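Local coordinates for protein CCMAN5 (Cellulosimicrobium cellulans, PDB 2XSG) that hydrolyses alpha-mannosidic linkages as a calcium-containing family 92 glycosidase and enables mannose-6-phosphate modification of yeast-produced human lysosomal enzymes, at residues Gln31-Leu36 with Arg283-Ala288; Ser11-Phe16 with Ala108-Tyr113; Ala140-Gly145 with Pro322-Ser327; Gly291-Asp296 with Arg309-His314; Ala37-Arg42 with Phe62-Leu67. All coordinates share one frame; numbering follows the deposited sequence.

Interaction 1 of 5, residues Gln31-Leu36 with Arg283-Ala288; sequences QAPNGL and RAEWNA
A largely buried contact, in which a proline lies on an indole face and one indole hydrogen bond is added, ties a type II beta turn (A32 to G35) in the loop before strand 40-44 to helix 275-290. It links the N-terminal and catalytic parts of the family 92 hydrolase. The turn closes with G35 N donating to A32 O at 3.0 Å, which puts P33 at the first corner and its pyrrolidine ring over one face of W286. P33 CG makes a CH-pi contact, 3.6 Å from the centroid of the six-membered ring of W286 and only 11° off its normal. P33 CD leans toward the shared bond of the two rings, where it comes 3.5 Å from W286 CE2. The indole also uses its edge: NE1 gives its hydrogen to Q31 O at 2.7 Å, nearly straight (170°), on a carbonyl lone pair and in the plane of the ring. The CH-pi contact and the hydrogen bond together constrain the tilt and rotation of the indole, and Q31 O satisfies NE1. Y316 and P110 also pack against W286. Next to it on the helix, E285 extends its chain with CG anti to the backbone N (chi1 -177°), and its carboxylate passes beside the proline, with OE2 3.6 Å from P33 CD. One water closes this side by donating to P33 O at 2.7 Å and to E285 OE2 at 2.8 Å.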
# COMPACT_ATOMS: atom_id res chain seq x y z
N GLN A 31 14.84 1.78 1.77
CA GLN A 31 13.99 2.96 1.71
C GLN A 31 13.76 3.62 3.06
O GLN A 31 13.77 2.94 4.09
CB GLN A 31 12.65 2.64 1.01
CG GLN A 31 11.87 1.44 1.55
CD GLN A 31 10.82 0.98 0.57
OE1 GLN A 31 10.86 1.35 -0.59
NE2 GLN A 31 9.89 0.13 1.02
N ALA A 32 13.58 4.94 3.05
CA ALA A 32 13.25 5.67 4.28
C ALA A 32 11.73 5.61 4.47
O ALA A 32 11.01 5.25 3.53
CB ALA A 32 13.72 7.11 4.18
N PRO A 33 11.23 6.01 5.66
CA PRO A 33 9.77 6.04 5.83
C PRO A 33 9.10 6.94 4.77
O PRO A 33 9.51 8.08 4.58
CB PRO A 33 9.60 6.62 7.24
CG PRO A 33 10.83 6.21 7.96
CD PRO A 33 11.94 6.33 6.91
N ASN A 34 8.11 6.39 4.06
CA ASN A 34 7.43 7.11 2.97
C ASN A 34 8.39 7.73 1.95
O ASN A 34 8.13 8.78 1.39
CB ASN A 34 6.49 8.19 3.54
CG ASN A 34 5.31 7.59 4.28
OD1 ASN A 34 4.28 7.27 3.68
ND2 ASN A 34 5.46 7.44 5.59
N GLY A 35 9.51 7.06 1.71
CA GLY A 35 10.52 7.55 0.81
C GLY A 35 10.13 7.45 -0.65
O GLY A 35 9.37 6.56 -1.06
N LEU A 36 10.68 8.39 -1.42
CA LEU A 36 10.59 8.41 -2.86
C LEU A 36 11.63 7.48 -3.49
O LEU A 36 11.31 6.71 -4.40
CB LEU A 36 10.78 9.84 -3.36
CG LEU A 36 10.90 10.12 -4.85
CD1 LEU A 36 9.59 9.85 -5.54
CD2 LEU A 36 11.33 11.58 -5.05
N ARG A 283 18.24 4.37 9.64
CA ARG A 283 17.84 3.35 10.63
C ARG A 283 17.20 4.00 11.85
O ARG A 283 16.17 3.52 12.34
CB ARG A 283 18.99 2.42 11.05
CG ARG A 283 18.54 1.29 12.00
CD ARG A 283 19.72 0.55 12.66
NE ARG A 283 19.29 -0.68 13.34
CZ ARG A 283 19.15 -1.87 12.74
NH1 ARG A 283 19.42 -2.02 11.45
NH2 ARG A 283 18.74 -2.92 13.44
N ALA A 284 17.79 5.11 12.32
CA ALA A 284 17.25 5.86 13.46
C ALA A 284 15.90 6.48 13.14
O ALA A 284 14.98 6.44 13.96
CB ALA A 284 18.24 6.94 13.95
N GLU A 285 15.78 7.07 11.96
CA GLU A 285 14.49 7.55 11.50
C GLU A 285 13.42 6.43 11.52
O GLU A 285 12.28 6.66 11.95
CB GLU A 285 14.62 8.21 10.12
CG GLU A 285 13.33 8.81 9.59
CD GLU A 285 13.48 9.43 8.20
OE1 GLU A 285 14.64 9.56 7.72
OE2 GLU A 285 12.43 9.79 7.60
N TRP A 286 13.80 5.21 11.11
CA TRP A 286 12.84 4.09 11.15
C TRP A 286 12.47 3.73 12.58
O TRP A 286 11.31 3.46 12.88
CB TRP A 286 13.36 2.86 10.40
CG TRP A 286 12.95 2.86 8.96
CD1 TRP A 286 13.77 2.97 7.87
CD2 TRP A 286 11.61 2.75 8.44
NE1 TRP A 286 13.03 2.92 6.70
CE2 TRP A 286 11.70 2.80 7.03
CE3 TRP A 286 10.34 2.64 9.03
CZ2 TRP A 286 10.57 2.73 6.20
CZ3 TRP A 286 9.21 2.57 8.20
CH2 TRP A 286 9.34 2.61 6.81
N ASN A 287 13.48 3.72 13.46
CA ASN A 287 13.25 3.42 14.88
C ASN A 287 12.31 4.41 15.56
O ASN A 287 11.52 4.02 16.43
CB ASN A 287 14.58 3.30 15.64
CG ASN A 287 15.18 1.91 15.54
OD1 ASN A 287 14.48 0.92 15.42
ND2 ASN A 287 16.51 1.84 15.60
N ALA A 288 12.39 5.69 15.17
CA ALA A 288 11.47 6.71 15.66
C ALA A 288 10.06 6.47 15.14
O ALA A 288 9.09 6.57 15.89
CB ALA A 288 11.96 8.12 15.28
O HOH W 1 11.45 9.86 4.94

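Interaction 2 of 5, residues Ser11-Phe16 with Ala108-Tyr113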
# COMPACT_ATOMS: atom_id res chain seq x y z
N SER A 11 15.37 -3.89 13.90
CA SER A 11 15.87 -5.27 13.89
C SER A 11 14.75 -6.32 13.84
O SER A 11 14.99 -7.47 13.44
CB SER A 11 16.75 -5.53 15.12
OG SER A 11 15.98 -5.39 16.31
N LEU A 12 13.54 -5.91 14.21
CA LEU A 12 12.38 -6.82 14.18
C LEU A 12 11.68 -6.92 12.82
O LEU A 12 10.98 -7.91 12.55
CB LEU A 12 11.37 -6.47 15.28
CG LEU A 12 11.85 -6.52 16.72
CD1 LEU A 12 10.69 -6.15 17.64
CD2 LEU A 12 12.44 -7.92 17.11
N VAL A 13 11.84 -5.89 11.99
CA VAL A 13 11.34 -5.88 10.62
C VAL A 13 12.06 -6.92 9.74
O VAL A 13 13.30 -7.00 9.72
CB VAL A 13 11.48 -4.45 10.01
CG1 VAL A 13 11.08 -4.38 8.55
CG2 VAL A 13 10.66 -3.44 10.81
N ASP A 14 11.28 -7.72 9.01
CA ASP A 14 11.82 -8.60 7.99
C ASP A 14 11.41 -8.09 6.60
O ASP A 14 10.30 -8.39 6.13
CB ASP A 14 11.33 -10.04 8.23
CG ASP A 14 12.00 -11.07 7.30
OD1 ASP A 14 12.63 -10.70 6.28
OD2 ASP A 14 11.84 -12.27 7.59
N VAL A 15 12.30 -7.35 5.94
CA VAL A 15 11.98 -6.75 4.64
C VAL A 15 11.81 -7.78 3.51
O VAL A 15 11.45 -7.42 2.39
CB VAL A 15 12.99 -5.64 4.20
CG1 VAL A 15 13.10 -4.53 5.24
CG2 VAL A 15 14.37 -6.25 3.87
N PHE A 16 12.06 -9.05 3.80
CA PHE A 16 11.90 -10.08 2.77
C PHE A 16 10.53 -10.71 2.78
O PHE A 16 10.16 -11.42 1.84
CB PHE A 16 12.99 -11.14 2.90
CG PHE A 16 14.35 -10.63 2.54
CD1 PHE A 16 14.67 -10.34 1.21
CD2 PHE A 16 15.30 -10.44 3.52
CE1 PHE A 16 15.93 -9.86 0.87
CE2 PHE A 16 16.57 -9.96 3.20
CZ PHE A 16 16.88 -9.67 1.87
N ALA A 108 19.49 -7.30 4.85
CA ALA A 108 18.73 -6.09 4.66
C ALA A 108 17.84 -5.81 5.86
O ALA A 108 17.56 -6.69 6.67
CB ALA A 108 17.89 -6.14 3.33
N GLY A 109 17.41 -4.56 5.96
CA GLY A 109 16.53 -4.09 7.02
C GLY A 109 16.26 -2.62 6.77
O GLY A 109 16.75 -2.07 5.77
N PRO A 110 15.50 -1.97 7.67
CA PRO A 110 15.03 -0.61 7.42
C PRO A 110 16.12 0.40 7.04
O PRO A 110 16.95 0.76 7.86
CB PRO A 110 14.32 -0.24 8.73
CG PRO A 110 13.73 -1.52 9.18
CD PRO A 110 14.84 -2.54 8.87
N GLY A 111 16.12 0.81 5.77
CA GLY A 111 17.06 1.81 5.26
C GLY A 111 18.23 1.27 4.46
O GLY A 111 19.02 2.05 3.92
N PHE A 112 18.37 -0.05 4.39
CA PHE A 112 19.57 -0.65 3.78
C PHE A 112 19.31 -1.98 3.10
O PHE A 112 18.41 -2.70 3.46
CB PHE A 112 20.73 -0.74 4.80
CG PHE A 112 20.68 -1.94 5.72
CD1 PHE A 112 19.86 -1.93 6.85
CD2 PHE A 112 21.49 -3.05 5.50
CE1 PHE A 112 19.81 -3.02 7.72
CE2 PHE A 112 21.45 -4.15 6.36
CZ PHE A 112 20.60 -4.14 7.47
N TYR A 113 20.15 -2.29 2.11
CA TYR A 113 20.20 -3.64 1.56
C TYR A 113 21.64 -3.98 1.13
O TYR A 113 22.34 -3.14 0.57
CB TYR A 113 19.22 -3.78 0.39
CG TYR A 113 19.35 -5.08 -0.37
CD1 TYR A 113 20.33 -5.22 -1.36
CD2 TYR A 113 18.50 -6.14 -0.12
CE1 TYR A 113 20.47 -6.39 -2.07
CE2 TYR A 113 18.62 -7.32 -0.83
CZ TYR A 113 19.61 -7.44 -1.81
OH TYR A 113 19.76 -8.62 -2.50
O HOH W 2 14.84 -7.35 7.52
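Along 11-16 the contact opens at V13, which points toward the turn of 108-113 and sets CB against P110 at 3.8 Å from its CG, the two side chains crossing obliquely. V13 O then meets a water that takes the N-H of V15 at 3.0 Å and also hydrogen-bonds A108 O, so main chain is joined to main chain without a direct bond. At D14 the chain folds back in an Asx turn: OD1 accepts from F16 N at 3.0 Å, the donor lying 36° above the carboxylate plane. V15 is in the middle of the contact. Its chi1 of -57° places CG2 in the crowded position between backbone N and carbonyl carbon, and from there CG2 reaches A108 CB at 3.6 Å while CG1 lies 3.9 Å from G109 CA. An alanine here would lose both methyl branches and would probably leave A108 and G109 poorly packed against the loop. F16 reaches past V15 with its ring tip: CZ approaches A108 CB at 4.0 Å and, edge first, Y113 CE2 at 4.0 Å, the two side chains crossing at about a right angle. Y113 OH itself bonds E106. The partner is a beta hairpin with a two-residue loop, strands 106-109 and 112-121 joined by a type II turn with P110 and G111 at its corners, in the large antiparallel sheet of the N-terminal domain.

Interaction 3 of 5, residues Ala140-Gly145 with Pro322-Ser327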
# COMPACT_ATOMS: atom_id res chain seq x y z
N ALA A 140 19.25 4.17 1.79
CA ALA A 140 18.38 5.24 1.28
C ALA A 140 18.09 6.32 2.30
O ALA A 140 17.97 6.04 3.49
CB ALA A 140 17.04 4.65 0.79
N ALA A 141 17.98 7.56 1.80
CA ALA A 141 17.30 8.63 2.51
C ALA A 141 16.01 8.89 1.75
O ALA A 141 15.76 8.21 0.76
CB ALA A 141 18.16 9.89 2.56
N THR A 142 15.21 9.86 2.21
CA THR A 142 13.90 10.18 1.63
C THR A 142 13.95 10.25 0.10
O THR A 142 13.14 9.61 -0.60
CB THR A 142 13.33 11.53 2.19
OG1 THR A 142 13.28 11.47 3.62
CG2 THR A 142 11.93 11.84 1.67
N ARG A 143 14.92 11.02 -0.41
CA ARG A 143 14.98 11.31 -1.85
C ARG A 143 16.18 10.65 -2.53
O ARG A 143 16.33 10.77 -3.75
CB ARG A 143 15.01 12.83 -2.10
CG ARG A 143 13.81 13.58 -1.53
CD ARG A 143 14.01 15.11 -1.46
NE ARG A 143 12.88 15.70 -0.75
CZ ARG A 143 12.73 15.76 0.56
NH1 ARG A 143 11.62 16.30 1.07
NH2 ARG A 143 13.67 15.29 1.38
N SER A 144 17.02 9.95 -1.76
CA SER A 144 18.32 9.53 -2.26
C SER A 144 18.61 8.05 -2.07
O SER A 144 18.19 7.44 -1.08
CB SER A 144 19.46 10.30 -1.58
OG SER A 144 19.33 11.69 -1.74
N GLY A 145 19.36 7.49 -3.01
CA GLY A 145 19.91 6.16 -2.87
C GLY A 145 21.41 6.23 -2.92
O GLY A 145 21.98 6.86 -3.83
N PRO A 322 1.17 6.97 0.38
CA PRO A 322 1.84 7.77 -0.65
C PRO A 322 3.25 8.22 -0.25
O PRO A 322 3.56 8.32 0.95
CB PRO A 322 0.90 8.97 -0.84
CG PRO A 322 0.16 9.08 0.47
CD PRO A 322 -0.03 7.65 0.90
N MET A 323 4.10 8.48 -1.25
CA MET A 323 5.50 8.82 -1.01
C MET A 323 5.66 10.32 -0.88
O MET A 323 4.89 11.08 -1.45
CB MET A 323 6.39 8.37 -2.17
CG MET A 323 6.12 7.01 -2.77
SD MET A 323 7.08 6.91 -4.30
CE MET A 323 5.89 6.09 -5.33
N ASN A 324 6.68 10.72 -0.13
CA ASN A 324 7.06 12.13 -0.05
C ASN A 324 7.41 12.61 -1.46
O ASN A 324 8.39 12.14 -2.05
CB ASN A 324 8.24 12.30 0.93
CG ASN A 324 8.57 13.75 1.24
OD1 ASN A 324 8.39 14.66 0.41
ND2 ASN A 324 9.12 13.98 2.44
N ALA A 325 6.57 13.47 -2.02
CA ALA A 325 6.77 14.07 -3.35
C ALA A 325 7.15 15.57 -3.28
O ALA A 325 6.94 16.32 -4.23
CB ALA A 325 5.53 13.89 -4.20
N THR A 326 7.75 15.96 -2.16
CA THR A 326 8.17 17.34 -1.88
C THR A 326 9.69 17.49 -1.89
O THR A 326 10.42 16.63 -1.39
CB THR A 326 7.65 17.80 -0.47
OG1 THR A 326 6.23 17.57 -0.41
CG2 THR A 326 7.94 19.28 -0.16
N SER A 327 10.17 18.60 -2.45
CA SER A 327 11.59 18.94 -2.45
C SER A 327 12.03 19.44 -1.08
O SER A 327 11.19 19.73 -0.23
CB SER A 327 11.86 20.03 -3.49
OG SER A 327 11.31 21.28 -3.10
O HOH W 3 9.66 16.79 3.25
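The firm part of this contact is an arginine gripping one backbone carbonyl. R143 extends from CG to NE and meets T326 O side-on with two nitrogens, NE at 2.7 Å and NH1 at 2.8 Å, so that a single oxygen takes both hydrogens. The oxygen lies 5° out of the guanidinium plane. NH1 comes from 45° above the carbonyl plane, so only NE lies within it. T326 is itself held in place by an Asx turn, its N-H bonded to N324 OD1 at 3.0 Å. Above one guanidinium face, toward the rim, sits T142 CG2, which also packs 3.8 Å from N324 CB. The side with solvent is looser. R143 NH1 and N324 ND2 stay 3.7 Å apart, both being donors, and a water between them accepts from ND2 at 3.0 Å and only weakly from NH1. The third nitrogen, NH2, turns outside the two segments to a salt bridge with E269, which would probably help keep the group charged and fix its rotation. A leucine here would lose both bonds to T326 O and the charge that meets E269, and would probably leave that carbonyl poorly satisfied and the two loops less firmly joined. T142 and R143 form the tight turn between strands 133-140 and 144-150, with helix 259-270 beside it, while N324 ends the short strand 323-324, which pairs with strand 348-349.

Interaction 4 of 5, residues Gly291-Asp296 with Arg309-His314; sequences GRVAID and RLFYTH
Unusually, a helix tyrosine hydrogen-bonds a main-chain carbonyl of an edge strand: Y312 OH donates to V293 O at 2.6 Å. The hydroxyl comes from 34° above the carbonyl plane, so no lone pair is met squarely, yet the oxygen lies in the plane of the tyrosine ring. Y312 gets there with CG anti to the carbonyl carbon (chi1 -76°), its long ring spanning a gap in which helix 309-314 and strand 293-296 run 10.6 Å apart, nearly antiparallel at 173°. The remaining contact is apolar. F311, with CG anti to the backbone N, brings its ring against V293 and I295, and V293 CG1 touches the far tip of the ring at CZ, 3.6 Å away. I295 lays CD1 over a face of the same ring in a CH-pi contact. The two rings also pack on each other: F311 CD2 sits about 3.8 Å above the centre of the Y312 ring, while Y312 CE1 lies in the plane of F311. V293 and I295 thus share the face of the strand turned to the helix, and A294 points away from it. Strand 293-296 is an outermost strand of the mixed sheet and pairs with strand 696-700 through R292, A294 and D296. Helix 306-318 lies over the face carrying V293 and I295, and packs in turn on helix 665-675, where F311 touches V671 and A674.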
# COMPACT_ATOMS: atom_id res chain seq x y z
N GLY A 291 8.83 3.20 16.62
CA GLY A 291 8.68 3.45 18.07
C GLY A 291 7.41 4.16 18.50
O GLY A 291 7.15 4.31 19.71
N ARG A 292 6.62 4.61 17.52
CA ARG A 292 5.30 5.18 17.78
C ARG A 292 4.36 4.15 18.38
O ARG A 292 3.42 4.51 19.10
CB ARG A 292 4.69 5.76 16.51
CG ARG A 292 5.43 6.96 15.95
CD ARG A 292 4.74 7.46 14.68
NE ARG A 292 5.41 8.64 14.13
CZ ARG A 292 5.20 9.89 14.54
NH1 ARG A 292 4.33 10.15 15.52
NH2 ARG A 292 5.87 10.89 13.97
N VAL A 293 4.60 2.87 18.06
CA VAL A 293 3.91 1.74 18.69
C VAL A 293 4.86 0.84 19.47
O VAL A 293 5.80 0.24 18.91
CB VAL A 293 3.14 0.88 17.67
CG1 VAL A 293 2.21 -0.09 18.40
CG2 VAL A 293 2.35 1.77 16.73
N ALA A 294 4.63 0.75 20.78
CA ALA A 294 5.44 -0.08 21.66
C ALA A 294 4.62 -1.24 22.18
O ALA A 294 3.54 -1.07 22.74
CB ALA A 294 6.00 0.73 22.82
N ILE A 295 5.16 -2.44 22.00
CA ILE A 295 4.44 -3.66 22.30
C ILE A 295 5.11 -4.52 23.39
O ILE A 295 6.33 -4.68 23.44
CB ILE A 295 4.23 -4.46 21.00
CG1 ILE A 295 3.09 -3.83 20.21
CG2 ILE A 295 3.92 -5.92 21.28
CD1 ILE A 295 3.07 -4.27 18.84
N ASP A 296 4.26 -5.06 24.26
CA ASP A 296 4.66 -6.00 25.27
C ASP A 296 3.86 -7.26 24.93
O ASP A 296 2.64 -7.29 25.07
CB ASP A 296 4.32 -5.43 26.66
CG ASP A 296 4.43 -6.45 27.79
OD1 ASP A 296 4.87 -7.60 27.56
OD2 ASP A 296 4.05 -6.11 28.94
N ARG A 309 7.47 -9.79 15.42
CA ARG A 309 8.21 -9.47 14.20
C ARG A 309 7.26 -9.17 13.04
O ARG A 309 7.48 -8.24 12.24
CB ARG A 309 9.14 -10.62 13.83
CG ARG A 309 10.42 -10.66 14.63
CD ARG A 309 10.97 -12.07 14.71
NE ARG A 309 12.40 -12.08 14.94
CZ ARG A 309 12.98 -11.98 16.14
NH1 ARG A 309 12.25 -11.82 17.25
NH2 ARG A 309 14.30 -12.01 16.22
N LEU A 310 6.19 -9.96 12.95
CA LEU A 310 5.16 -9.76 11.94
C LEU A 310 4.53 -8.39 12.12
O LEU A 310 4.40 -7.66 11.15
CB LEU A 310 4.07 -10.81 12.03
CG LEU A 310 4.12 -11.99 11.09
CD1 LEU A 310 2.93 -12.90 11.43
CD2 LEU A 310 4.10 -11.55 9.60
N PHE A 311 4.16 -8.04 13.35
CA PHE A 311 3.64 -6.70 13.59
C PHE A 311 4.58 -5.59 13.06
O PHE A 311 4.14 -4.72 12.30
CB PHE A 311 3.34 -6.47 15.07
CG PHE A 311 2.81 -5.11 15.36
CD1 PHE A 311 1.46 -4.82 15.16
CD2 PHE A 311 3.66 -4.10 15.78
CE1 PHE A 311 0.98 -3.55 15.40
CE2 PHE A 311 3.19 -2.82 16.01
CZ PHE A 311 1.84 -2.55 15.82
N TYR A 312 5.84 -5.62 13.48
CA TYR A 312 6.78 -4.54 13.13
C TYR A 312 7.12 -4.50 11.63
O TYR A 312 7.35 -3.43 11.07
CB TYR A 312 8.02 -4.48 14.04
CG TYR A 312 7.66 -3.88 15.39
CD1 TYR A 312 7.38 -2.50 15.52
CD2 TYR A 312 7.55 -4.67 16.53
CE1 TYR A 312 7.01 -1.95 16.74
CE2 TYR A 312 7.19 -4.13 17.76
CZ TYR A 312 6.91 -2.77 17.85
OH TYR A 312 6.55 -2.24 19.06
N THR A 313 7.15 -5.68 11.00
CA THR A 313 7.34 -5.79 9.57
C THR A 313 6.18 -5.09 8.84
O THR A 313 6.40 -4.33 7.89
CB THR A 313 7.44 -7.27 9.13
OG1 THR A 313 8.58 -7.89 9.76
CG2 THR A 313 7.54 -7.39 7.60
N HIS A 314 4.95 -5.34 9.30
CA HIS A 314 3.79 -4.72 8.66
C HIS A 314 3.61 -3.25 9.05
O HIS A 314 3.11 -2.44 8.24
CB HIS A 314 2.51 -5.55 8.87
CG HIS A 314 2.56 -6.88 8.19
ND1 HIS A 314 2.81 -7.02 6.84
CD2 HIS A 314 2.43 -8.14 8.68
CE1 HIS A 314 2.82 -8.30 6.52
NE2 HIS A 314 2.58 -9.00 7.61

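Interaction 5 of 5, residues Ala37-Arg42 with Phe62-Leu67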
# COMPACT_ATOMS: atom_id res chain seq x y z
N ALA A 37 12.86 7.56 -2.99
CA ALA A 37 13.95 6.67 -3.39
C ALA A 37 13.75 5.29 -2.80
O ALA A 37 13.59 5.14 -1.59
CB ALA A 37 15.28 7.23 -2.97
N LYS A 38 13.74 4.30 -3.68
CA LYS A 38 13.49 2.91 -3.30
C LYS A 38 14.53 2.10 -4.04
O LYS A 38 14.36 1.83 -5.23
CB LYS A 38 12.08 2.47 -3.71
CG LYS A 38 10.94 3.17 -2.92
CD LYS A 38 9.56 2.70 -3.38
CE LYS A 38 8.68 2.33 -2.20
NZ LYS A 38 8.15 3.48 -1.46
N VAL A 39 15.60 1.73 -3.33
CA VAL A 39 16.77 1.16 -3.99
C VAL A 39 16.61 -0.36 -3.93
O VAL A 39 16.97 -1.00 -2.93
CB VAL A 39 18.09 1.62 -3.35
CG1 VAL A 39 19.25 1.38 -4.29
CG2 VAL A 39 18.02 3.09 -2.96
N ASN A 40 16.03 -0.90 -4.99
CA ASN A 40 15.59 -2.30 -5.04
C ASN A 40 16.52 -3.13 -5.89
O ASN A 40 16.71 -2.81 -7.07
CB ASN A 40 14.18 -2.40 -5.61
CG ASN A 40 13.48 -3.71 -5.25
OD1 ASN A 40 12.77 -4.29 -6.08
ND2 ASN A 40 13.68 -4.19 -4.02
N PRO A 41 17.08 -4.22 -5.32
CA PRO A 41 17.80 -5.16 -6.16
C PRO A 41 16.85 -5.69 -7.23
O PRO A 41 15.65 -5.75 -6.98
CB PRO A 41 18.16 -6.29 -5.17
CG PRO A 41 17.17 -6.14 -4.02
CD PRO A 41 17.02 -4.66 -3.91
N ARG A 42 17.38 -6.04 -8.40
CA ARG A 42 16.58 -6.63 -9.47
C ARG A 42 16.99 -8.06 -9.77
O ARG A 42 18.10 -8.29 -10.24
CB ARG A 42 16.70 -5.81 -10.75
CG ARG A 42 15.61 -6.11 -11.80
CD ARG A 42 15.54 -4.96 -12.82
NE ARG A 42 14.32 -4.97 -13.64
CZ ARG A 42 13.12 -4.53 -13.24
NH1 ARG A 42 12.96 -4.08 -12.01
NH2 ARG A 42 12.08 -4.57 -14.08
N PHE A 62 20.53 -2.41 -9.20
CA PHE A 62 19.58 -1.68 -8.35
C PHE A 62 18.80 -0.61 -9.11
O PHE A 62 19.39 0.20 -9.82
CB PHE A 62 20.31 -1.06 -7.16
CG PHE A 62 21.03 -2.08 -6.32
CD1 PHE A 62 20.37 -2.72 -5.28
CD2 PHE A 62 22.36 -2.42 -6.59
CE1 PHE A 62 21.00 -3.66 -4.50
CE2 PHE A 62 23.02 -3.38 -5.81
CZ PHE A 62 22.33 -4.00 -4.76
N THR A 63 17.48 -0.63 -8.96
CA THR A 63 16.58 0.38 -9.52
C THR A 63 16.27 1.34 -8.39
O THR A 63 16.51 1.00 -7.23
CB THR A 63 15.30 -0.27 -10.05
OG1 THR A 63 14.70 -1.08 -9.03
CG2 THR A 63 15.61 -1.15 -11.23
N HIS A 64 15.77 2.54 -8.71
CA HIS A 64 15.67 3.59 -7.69
C HIS A 64 14.25 4.08 -7.42
O HIS A 64 14.02 4.85 -6.48
CB HIS A 64 16.62 4.76 -8.01
CG HIS A 64 18.06 4.40 -7.86
ND1 HIS A 64 18.71 3.57 -8.74
CD2 HIS A 64 18.95 4.68 -6.87
CE1 HIS A 64 19.96 3.38 -8.33
NE2 HIS A 64 20.13 4.05 -7.20
N THR A 65 13.31 3.67 -8.28
CA THR A 65 11.90 4.04 -8.12
C THR A 65 11.05 2.79 -8.06
O THR A 65 11.42 1.74 -8.61
CB THR A 65 11.36 4.96 -9.27
OG1 THR A 65 11.23 4.20 -10.48
CG2 THR A 65 12.28 6.15 -9.50
N ASN A 66 9.90 2.89 -7.40
CA ASN A 66 9.05 1.73 -7.27
C ASN A 66 7.70 2.02 -6.65
O ASN A 66 7.43 3.15 -6.21
CB ASN A 66 9.78 0.66 -6.45
CG ASN A 66 9.74 -0.69 -7.12
OD1 ASN A 66 8.68 -1.16 -7.54
ND2 ASN A 66 10.91 -1.33 -7.24
N LEU A 67 6.86 0.98 -6.62
CA LEU A 67 5.55 1.00 -5.99
C LEU A 67 5.38 -0.27 -5.18
O LEU A 67 5.67 -1.37 -5.67
CB LEU A 67 4.44 1.06 -7.05
CG LEU A 67 4.34 2.31 -7.92
CD1 LEU A 67 3.20 2.16 -8.93
CD2 LEU A 67 4.15 3.55 -7.06
O HOH W 4 13.27 0.38 -7.18
O HOH W 5 14.38 -3.69 -9.18
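Strands 40-44 and 58-63 pair here as neighbours in an antiparallel sheet. N40 and T63 form an antiparallel hydrogen-bonded pair, with N40 N to T63 O at 3.0 Å and T63 N to N40 O at 3.0 Å. The next pair, P41 with F62, is non-hydrogen-bonded; there P41 lies obliquely against the F62 ring, its CB near CE1, and V39 CG1 packs against F62 CB on the same side. The two strands belong to a three-stranded antiparallel sheet of the N-terminal domain, in which 58-63 is the middle strand. On the K38 side of the N40-T63 pair, K38 N reaches H64 O at 2.9 Å, almost straight (173°), but the acceptors K38 O and T63 O come 3.1 Å apart with no hydrogen between them. One water makes four bonds here. It donates to K38 O at 2.7 Å and to T65 O at 2.7 Å, and accepts from T63 OG1 at 2.8 Å and from N66 ND2 at 2.9 Å. T63 can do this because chi1 of 53° puts OG1 in the crowded position between backbone N and carbonyl carbon, where a second water also donates to it and in turn accepts from R42 NH1; R42 NH2 hydrogen-bonds N167. K38 lays its bent chain across N66, CD against CB, and sends NZ on to a salt bridge with D68, while N66 ND2 also bonds T50 O.

Interactions 1 and 3 join the N-terminal and catalytic parts of the chain, 2 and 5 lie within the first, and 4 within the second. Centres of 1 and 3 are about 10 Å apart, those of 1 and 2 about 11 Å, while 4 and 5 stand about 25 Å apart. Loop 31-36 runs straight on into 37-42, and T142 bonds to both L36 and A37, so interactions 1, 3 and 5 share one seam. W286 of interaction 1 packs on P110 of interaction 2, and D14 N reaches T313 of interaction 4. Helix 275-290, strand 293-296, helix 306-318 and strand 323-324, the catalytic elements of these contacts, follow one another in the chain, which probably helps fix the relative position of the two parts.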